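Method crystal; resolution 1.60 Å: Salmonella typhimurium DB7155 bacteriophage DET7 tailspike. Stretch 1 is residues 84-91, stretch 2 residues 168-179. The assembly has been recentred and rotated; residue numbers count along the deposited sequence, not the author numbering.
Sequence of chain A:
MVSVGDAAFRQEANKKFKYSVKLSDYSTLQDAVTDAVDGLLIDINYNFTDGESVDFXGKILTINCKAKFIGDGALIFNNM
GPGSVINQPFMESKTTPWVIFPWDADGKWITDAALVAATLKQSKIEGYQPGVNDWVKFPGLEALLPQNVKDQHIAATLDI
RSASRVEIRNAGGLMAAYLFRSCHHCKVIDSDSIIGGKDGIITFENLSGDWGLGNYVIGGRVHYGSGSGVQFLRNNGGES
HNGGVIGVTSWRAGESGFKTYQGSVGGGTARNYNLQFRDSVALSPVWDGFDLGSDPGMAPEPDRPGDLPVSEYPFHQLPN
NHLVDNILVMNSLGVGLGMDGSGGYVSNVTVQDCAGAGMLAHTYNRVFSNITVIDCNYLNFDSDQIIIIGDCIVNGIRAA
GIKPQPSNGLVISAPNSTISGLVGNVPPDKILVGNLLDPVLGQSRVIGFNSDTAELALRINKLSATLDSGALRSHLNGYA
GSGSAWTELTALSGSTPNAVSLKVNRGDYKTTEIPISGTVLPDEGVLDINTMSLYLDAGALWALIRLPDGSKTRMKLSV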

# COMPACT_ATOMS: atom_id res chain seq x y z
N SER A 84 -21.87 -25.76 -7.90
CA SER A 84 -20.98 -26.70 -8.55
C SER A 84 -19.53 -26.16 -8.52
O SER A 84 -19.33 -24.96 -8.56
CB SER A 84 -21.41 -26.94 -10.01
OG SER A 84 -22.69 -27.61 -10.08
N VAL A 85 -18.56 -27.07 -8.62
CA VAL A 85 -17.12 -26.70 -8.59
C VAL A 85 -16.44 -27.46 -9.70
O VAL A 85 -16.67 -28.64 -9.83
CB VAL A 85 -16.47 -27.04 -7.24
CG1 VAL A 85 -14.98 -26.81 -7.27
CG2 VAL A 85 -17.12 -26.18 -6.16
N ILE A 86 -15.57 -26.79 -10.43
CA ILE A 86 -14.72 -27.43 -11.45
C ILE A 86 -13.27 -27.24 -11.04
O ILE A 86 -12.77 -26.12 -11.04
CB ILE A 86 -14.97 -26.79 -12.87
CG1 ILE A 86 -16.49 -26.82 -13.20
CG2 ILE A 86 -14.22 -27.56 -13.91
CD1 ILE A 86 -16.84 -26.10 -14.53
N ASN A 87 -12.62 -28.34 -10.62
CA ASN A 87 -11.24 -28.30 -10.15
C ASN A 87 -10.26 -28.66 -11.25
O ASN A 87 -10.35 -29.73 -11.87
CB ASN A 87 -11.05 -29.32 -8.99
CG ASN A 87 -11.81 -28.92 -7.75
OD1 ASN A 87 -12.70 -29.66 -7.22
ND2 ASN A 87 -11.50 -27.76 -7.27
N GLN A 88 -9.27 -27.79 -11.46
CA GLN A 88 -8.14 -28.05 -12.35
C GLN A 88 -8.48 -28.36 -13.81
O GLN A 88 -7.82 -29.19 -14.45
CB GLN A 88 -7.16 -29.13 -11.76
CG GLN A 88 -6.48 -28.77 -10.46
CD GLN A 88 -5.68 -29.94 -9.84
OE1 GLN A 88 -6.23 -30.74 -9.07
NE2 GLN A 88 -4.42 -30.03 -10.16
N PRO A 89 -9.49 -27.66 -14.38
CA PRO A 89 -9.75 -27.88 -15.78
C PRO A 89 -8.54 -27.41 -16.60
O PRO A 89 -7.77 -26.53 -16.18
CB PRO A 89 -10.98 -27.04 -16.07
CG PRO A 89 -10.87 -25.92 -15.10
CD PRO A 89 -10.29 -26.56 -13.86
N PHE A 90 -8.35 -28.02 -17.78
CA PHE A 90 -7.29 -27.58 -18.67
C PHE A 90 -7.88 -27.60 -20.11
O PHE A 90 -8.20 -28.69 -20.64
CB PHE A 90 -6.07 -28.52 -18.58
CG PHE A 90 -4.83 -28.01 -19.26
CD1 PHE A 90 -4.66 -28.15 -20.63
CD2 PHE A 90 -3.84 -27.39 -18.53
CE1 PHE A 90 -3.49 -27.69 -21.28
CE2 PHE A 90 -2.69 -26.90 -19.15
CZ PHE A 90 -2.51 -27.06 -20.54
N MET A 91 -8.03 -26.41 -20.74
CA MET A 91 -8.53 -26.27 -22.11
C MET A 91 -7.36 -26.12 -23.07
O MET A 91 -6.48 -25.28 -22.83
CB MET A 91 -9.41 -25.02 -22.17
CG MET A 91 -10.54 -25.06 -21.24
SD MET A 91 -11.69 -26.44 -21.37
CE MET A 91 -12.26 -26.27 -23.04
N ILE A 168 -14.66 -22.11 -10.59
CA ILE A 168 -13.58 -22.83 -11.30
C ILE A 168 -12.31 -22.56 -10.51
O ILE A 168 -12.07 -21.41 -10.14
CB ILE A 168 -13.41 -22.27 -12.74
CG1 ILE A 168 -14.61 -22.65 -13.59
CG2 ILE A 168 -12.13 -22.81 -13.34
CD1 ILE A 168 -14.55 -22.16 -15.02
N ARG A 169 -11.60 -23.61 -10.12
CA ARG A 169 -10.41 -23.47 -9.31
C ARG A 169 -9.19 -24.02 -10.03
O ARG A 169 -9.27 -25.10 -10.64
CB ARG A 169 -10.59 -24.23 -7.99
CG ARG A 169 -11.76 -23.71 -7.13
CD ARG A 169 -11.94 -24.51 -5.85
NE ARG A 169 -13.16 -24.07 -5.15
CZ ARG A 169 -13.82 -24.78 -4.24
NH1 ARG A 169 -13.40 -26.00 -3.89
NH2 ARG A 169 -14.91 -24.27 -3.70
N ASN A 170 -8.07 -23.30 -9.98
CA ASN A 170 -6.77 -23.82 -10.54
C ASN A 170 -6.85 -24.20 -12.02
O ASN A 170 -6.25 -25.20 -12.48
CB ASN A 170 -6.31 -24.99 -9.65
CG ASN A 170 -6.15 -24.59 -8.21
OD1 ASN A 170 -5.29 -23.77 -7.89
ND2 ASN A 170 -6.94 -25.17 -7.32
N ALA A 171 -7.55 -23.34 -12.77
CA ALA A 171 -7.71 -23.53 -14.24
C ALA A 171 -6.40 -23.35 -14.97
O ALA A 171 -5.55 -22.54 -14.61
CB ALA A 171 -8.73 -22.58 -14.82
N GLY A 172 -6.24 -24.15 -16.02
CA GLY A 172 -5.13 -23.97 -16.94
C GLY A 172 -5.54 -24.03 -18.39
O GLY A 172 -6.70 -24.19 -18.77
N GLY A 173 -4.54 -23.90 -19.25
CA GLY A 173 -4.78 -24.09 -20.68
C GLY A 173 -3.72 -23.59 -21.60
O GLY A 173 -2.71 -22.96 -21.18
N LEU A 174 -3.90 -23.98 -22.88
CA LEU A 174 -3.08 -23.55 -24.01
C LEU A 174 -4.00 -23.09 -25.12
O LEU A 174 -4.80 -23.87 -25.64
CB LEU A 174 -2.25 -24.74 -24.53
CG LEU A 174 -1.12 -25.24 -23.59
CD1 LEU A 174 -0.48 -26.50 -24.16
CD2 LEU A 174 -0.08 -24.23 -23.42
N MET A 175 -3.88 -21.83 -25.51
CA MET A 175 -4.81 -21.16 -26.40
C MET A 175 -6.23 -21.31 -25.91
O MET A 175 -7.13 -21.66 -26.67
CB MET A 175 -4.64 -21.66 -27.87
CG MET A 175 -3.22 -21.38 -28.35
SD MET A 175 -3.03 -19.63 -28.80
CE MET A 175 -1.30 -19.35 -28.62
N ALA A 176 -6.44 -20.96 -24.61
CA ALA A 176 -7.66 -21.25 -23.88
C ALA A 176 -8.48 -20.00 -23.59
O ALA A 176 -7.95 -18.90 -23.57
CB ALA A 176 -7.30 -21.92 -22.55
N ALA A 177 -9.79 -20.21 -23.44
CA ALA A 177 -10.69 -19.19 -22.89
C ALA A 177 -11.71 -19.79 -21.94
O ALA A 177 -12.16 -20.88 -22.15
CB ALA A 177 -11.39 -18.47 -23.99
N TYR A 178 -12.07 -19.03 -20.88
CA TYR A 178 -13.12 -19.38 -20.00
C TYR A 178 -14.16 -18.27 -20.09
O TYR A 178 -13.85 -17.10 -19.90
CB TYR A 178 -12.55 -19.50 -18.57
CG TYR A 178 -11.66 -20.71 -18.43
CD1 TYR A 178 -10.28 -20.65 -18.74
CD2 TYR A 178 -12.19 -21.94 -18.02
CE1 TYR A 178 -9.49 -21.80 -18.66
CE2 TYR A 178 -11.39 -23.09 -17.95
CZ TYR A 178 -10.05 -22.99 -18.23
OH TYR A 178 -9.32 -24.17 -18.12
N LEU A 179 -15.39 -18.64 -20.43
CA LEU A 179 -16.43 -17.67 -20.77
C LEU A 179 -17.66 -18.02 -19.97
O LEU A 179 -18.08 -19.16 -19.99
CB LEU A 179 -16.74 -17.77 -22.26
CG LEU A 179 -17.99 -17.03 -22.75
CD1 LEU A 179 -17.91 -15.55 -22.45
CD2 LEU A 179 -18.12 -17.29 -24.21
O HOH W 1 -8.78 -27.32 -7.79

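The ring of F90 lies flat over the backbone of G173, whose CA sits 3.7 Å from the centroid of the F90 ring and only 9° off the ring normal, a CH-pi contact over the face. G172 leaves room for the ring: a CB there would come within 3.0 Å of F90 CD2, a tight approach. G173 is glycine on other grounds: a CB, on the sheet's other face, would stand 2.6 Å from M91 O and 2.4 Å from A176 CB, and its backbone angles (165/170) by themselves call for glycine. The ring reaches on past the glycines to L174, with F90 CZ 3.8 Å from L174 CG.

Beneath these side chains the two stretches run parallel, I86 and N87 pairing with I168 and R169, then F90 and M91 with G172 and G173. In the first ladder R169 N donates to I86 O (2.9 Å) and Q88 N to R169 O (2.8 Å), so R169 is bonded through both its NH and its CO. Both strands then break at matching points: Q88 (58/39) and N170 (57/41) adopt nearly the same left-handed conformation, and Q88 CA approaches N170 O at 3.4 Å in an almost straight CA-H...O contact. The two bends match, and the pairing resumes in the same register: G172 N donates to P89 O (2.8 Å), M91 N to G172 O at a longer 3.3 Å, and L174 N to M91 O (2.9 Å), the last just as stretch 2 turns its corner.

After that corner the chain returns to the contact through A176 and Y178. The hydroxyl of Y178 donates to G172 O within its own stretch (Y178 OH to G172 O, 2.7 Å), so this carbonyl accepts from both Y178 OH and M91 N. The tyrosine packs against P89 and M91, with P89 CG 4.0 Å from Y178 CE2 and M91 CG 3.7 Å from Y178 CZ. P89 also meets I168 (P89 CG to I168 CG2, 3.8 Å) and A171 (P89 CG to A171 CB, 4.0 Å), while M91 CB lies 3.8 Å from A176 CB.

N87 and R169 lie on the same face of the sheet as F90, at the other bridged segment. V85 CG2 sits over one face of the R169 guanidinium, 3.8 Å from R169 NH2, and N87 ND2 lies 3.6 Å from R169 CD. A single water links the two asparagines, accepting from N87 ND2 (2.8 Å to the water O) and from N170 ND2 (2.9 Å to the same O), and so bridges the stretches where the strands bend.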